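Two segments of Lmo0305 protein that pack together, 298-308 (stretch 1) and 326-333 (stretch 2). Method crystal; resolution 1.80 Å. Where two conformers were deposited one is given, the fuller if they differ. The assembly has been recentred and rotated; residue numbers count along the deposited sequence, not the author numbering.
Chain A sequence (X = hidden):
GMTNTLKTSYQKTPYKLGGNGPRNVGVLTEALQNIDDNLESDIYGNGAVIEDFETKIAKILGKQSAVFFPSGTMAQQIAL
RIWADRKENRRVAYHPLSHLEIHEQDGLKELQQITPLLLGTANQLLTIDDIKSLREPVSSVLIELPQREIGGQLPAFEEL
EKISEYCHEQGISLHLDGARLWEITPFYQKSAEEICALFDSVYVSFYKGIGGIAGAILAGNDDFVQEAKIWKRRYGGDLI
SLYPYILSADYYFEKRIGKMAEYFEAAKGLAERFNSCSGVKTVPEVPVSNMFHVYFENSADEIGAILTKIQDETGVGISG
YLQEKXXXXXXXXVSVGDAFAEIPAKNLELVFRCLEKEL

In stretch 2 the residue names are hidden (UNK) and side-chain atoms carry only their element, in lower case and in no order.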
# COMPACT_ATOMS: atom_id res chain seq x y z
N ASN A 298 -24.45 10.25 -31.42
CA ASN A 298 -23.80 11.50 -31.82
C ASN A 298 -22.38 11.49 -31.33
O ASN A 298 -22.03 10.74 -30.42
CB ASN A 298 -24.55 12.71 -31.28
CG ASN A 298 -25.84 12.96 -32.03
OD1 ASN A 298 -25.82 13.43 -33.18
ND2 ASN A 298 -26.97 12.66 -31.39
N SER A 299 -21.56 12.32 -31.94
CA SER A 299 -20.15 12.40 -31.59
C SER A 299 -19.97 12.97 -30.18
O SER A 299 -20.84 13.66 -29.68
CB SER A 299 -19.41 13.31 -32.55
OG SER A 299 -19.81 14.66 -32.33
N ALA A 300 -18.81 12.71 -29.57
CA ALA A 300 -18.50 13.24 -28.24
C ALA A 300 -18.53 14.78 -28.16
O ALA A 300 -19.03 15.36 -27.17
CB ALA A 300 -17.16 12.68 -27.72
N ASP A 301 -18.03 15.46 -29.20
CA ASP A 301 -18.05 16.93 -29.22
C ASP A 301 -19.48 17.43 -29.14
O ASP A 301 -19.78 18.33 -28.35
CB ASP A 301 -17.40 17.49 -30.50
CG ASP A 301 -15.88 17.52 -30.45
OD1 ASP A 301 -15.27 17.33 -29.38
OD2 ASP A 301 -15.29 17.75 -31.53
N GLU A 302 -20.34 16.84 -29.95
CA GLU A 302 -21.76 17.20 -29.99
C GLU A 302 -22.51 16.94 -28.67
O GLU A 302 -23.29 17.77 -28.22
CB GLU A 302 -22.46 16.46 -31.15
CG GLU A 302 -22.08 17.00 -32.56
CD GLU A 302 -22.70 16.17 -33.69
OE1 GLU A 302 -22.82 14.94 -33.53
OE2 GLU A 302 -23.06 16.74 -34.72
N ILE A 303 -22.30 15.77 -28.09
CA ILE A 303 -22.97 15.42 -26.83
C ILE A 303 -22.39 16.21 -25.65
O ILE A 303 -23.13 16.61 -24.74
CB ILE A 303 -22.94 13.88 -26.56
CG1 ILE A 303 -23.68 13.13 -27.68
CG2 ILE A 303 -23.52 13.57 -25.18
CD1 ILE A 303 -25.08 13.62 -27.92
N GLY A 304 -21.09 16.46 -25.66
CA GLY A 304 -20.47 17.24 -24.60
C GLY A 304 -21.10 18.62 -24.46
O GLY A 304 -21.32 19.10 -23.33
N ALA A 305 -21.38 19.27 -25.59
CA ALA A 305 -22.01 20.58 -25.63
C ALA A 305 -23.39 20.53 -24.99
O ALA A 305 -23.78 21.42 -24.22
CB ALA A 305 -22.11 21.12 -27.09
N ILE A 306 -24.13 19.48 -25.32
CA ILE A 306 -25.47 19.27 -24.76
C ILE A 306 -25.38 19.03 -23.24
O ILE A 306 -26.06 19.68 -22.46
CB ILE A 306 -26.18 18.09 -25.46
CG1 ILE A 306 -26.51 18.50 -26.92
CG2 ILE A 306 -27.44 17.70 -24.70
CD1 ILE A 306 -27.04 17.34 -27.80
N LEU A 307 -24.51 18.13 -22.83
CA LEU A 307 -24.39 17.82 -21.41
C LEU A 307 -23.92 19.05 -20.61
O LEU A 307 -24.40 19.29 -19.51
CB LEU A 307 -23.45 16.63 -21.18
CG LEU A 307 -23.86 15.25 -21.73
CD1 LEU A 307 -22.89 14.19 -21.23
CD2 LEU A 307 -25.33 14.86 -21.37
N THR A 308 -23.01 19.84 -21.17
CA THR A 308 -22.57 21.08 -20.50
C THR A 308 -23.72 22.03 -20.27
O THR A 308 -23.88 22.56 -19.16
CB THR A 308 -21.48 21.79 -21.36
OG1 THR A 308 -20.36 20.92 -21.47
CG2 THR A 308 -21.04 23.12 -20.74
N UNK A 326 -16.93 5.60 -31.88
CA UNK A 326 -16.83 5.58 -33.34
C UNK A 326 -17.02 7.02 -33.79
O UNK A 326 -17.23 7.90 -32.95
c UNK A 326 -17.84 4.63 -33.99
o UNK A 326 -19.19 5.00 -33.79
N UNK A 327 -16.97 7.28 -35.10
CA UNK A 327 -17.07 8.66 -35.60
C UNK A 327 -18.23 9.47 -34.99
O UNK A 327 -18.04 10.63 -34.58
c UNK A 327 -17.15 8.68 -37.14
N UNK A 328 -19.41 8.84 -34.92
CA UNK A 328 -20.63 9.51 -34.42
C UNK A 328 -21.30 8.76 -33.26
O UNK A 328 -22.54 8.74 -33.16
o UNK A 328 -20.96 10.42 -37.80
c UNK A 328 -21.60 9.71 -35.59
c UNK A 328 -21.09 10.74 -36.59
o UNK A 328 -20.83 11.88 -36.15
N UNK A 329 -20.48 8.13 -32.42
CA UNK A 329 -20.98 7.45 -31.24
C UNK A 329 -20.03 7.68 -30.07
O UNK A 329 -18.82 7.60 -30.22
c UNK A 329 -22.20 5.66 -32.56
c UNK A 329 -21.17 5.92 -31.48
c UNK A 329 -21.57 5.22 -30.20
N UNK A 330 -20.60 8.00 -28.91
CA UNK A 330 -19.81 8.16 -27.70
C UNK A 330 -20.58 7.56 -26.52
O UNK A 330 -21.80 7.27 -26.63
s UNK A 330 -20.95 10.65 -27.13
c UNK A 330 -19.48 9.63 -27.43
N UNK A 331 -19.89 7.41 -25.39
CA UNK A 331 -20.49 6.83 -24.20
C UNK A 331 -19.84 7.27 -22.90
O UNK A 331 -18.75 7.83 -22.91
c UNK A 331 -20.42 5.26 -24.30
N UNK A 332 -20.52 6.98 -21.78
CA UNK A 332 -19.97 7.21 -20.45
C UNK A 332 -20.58 6.24 -19.48
O UNK A 332 -21.58 5.58 -19.79
c UNK A 332 -23.44 9.11 -18.14
c UNK A 332 -22.11 8.76 -18.40
c UNK A 332 -22.34 9.64 -20.58
c UNK A 332 -20.14 8.65 -19.93
c UNK A 332 -21.56 9.02 -19.63
c UNK A 332 -23.63 10.02 -20.30
c UNK A 332 -24.18 9.73 -19.08
N UNK A 333 -19.93 6.10 -18.34
CA UNK A 333 -20.37 5.19 -17.30
C UNK A 333 -21.04 5.91 -16.12
O UNK A 333 -20.58 6.98 -15.69
o UNK A 333 -17.26 3.31 -14.38
o UNK A 333 -17.82 1.84 -15.94
c UNK A 333 -19.30 3.61 -15.56
c UNK A 333 -19.13 4.43 -16.79
c UNK A 333 -18.05 2.85 -15.25
O HOH W 1 -17.45 10.37 -30.48

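Position 326 carries one carbon and then one oxygen, a hydroxymethyl group out of reach of stretch 1; this is Ser 326. Its backbone N donates to the backbone O of position 329 at 3.2 Å, which closes a small turn ahead of the strand.

Position 327 has a lone carbon, directed away from the helix. What reaches stretch 1 is the backbone, whose O lies 3.6 Å from Ser 299 CB. This is Ala 327.

At position 328 there are two carbons, the second bearing two oxygens. The group sits beside the start of the helix, where the CA of 328 comes within 4.1 Å of Ser 299 CA, yet the neighbourhood is not a charge match: one carboxylate oxygen is 4.5 Å from Glu 302 OE1, two like charges at an exposed margin. This short carboxylate is Asp 328.

Position 329 shows one carbon carrying two more, a beta-branched, wholly apolar group pointing away from the helix: Val 329. Its backbone still takes part, because water 1 accepts from Ala 300 N at 2.9 Å and lies 3.1 Å from Val 329 O, within donating geometry, linking the strand to the first turn of the helix.

Position 330 has one carbon and then a sulfur, turned toward the helix and buried. The sulfur is 3.7 Å from Ile 303 CG1 and 3.7 Å from Ala 300 CA, while the CB of 330 lies 3.8 Å from Ala 300 CB. That is Cys 330, with the largest covered area in either stretch.

Position 331 is a single carbon facing away, without contact to stretch 1: Ala 331.

Position 332 has one carbon and then a six-carbon ring with no heteroatom. A ring carbon lies 4.3 Å from Leu 307 CD1, which approaches obliquely to the ring; this is Phe 332.

Position 333 has three carbons in a row, the last with two oxygens, out of reach of the helix. This is Glu 333, its carboxylate hydrogen-bonded elsewhere in the structure.

The contact follows strand alternation: Cys 330 and Phe 332 point to the helix, Val 329 and Ala 331 away. The helix answers at four-residue spacing with Ile 303 and Leu 307. At its start, Ser 299 OG caps Glu 302 N at 3.3 Å, and Cys 330 SG lies close to the backbone at Ala 300. No clear direct hydrogen bond joins the stretches; apolar packing and one water do.

Stretch 2, residues 326-333: SADVCAFE
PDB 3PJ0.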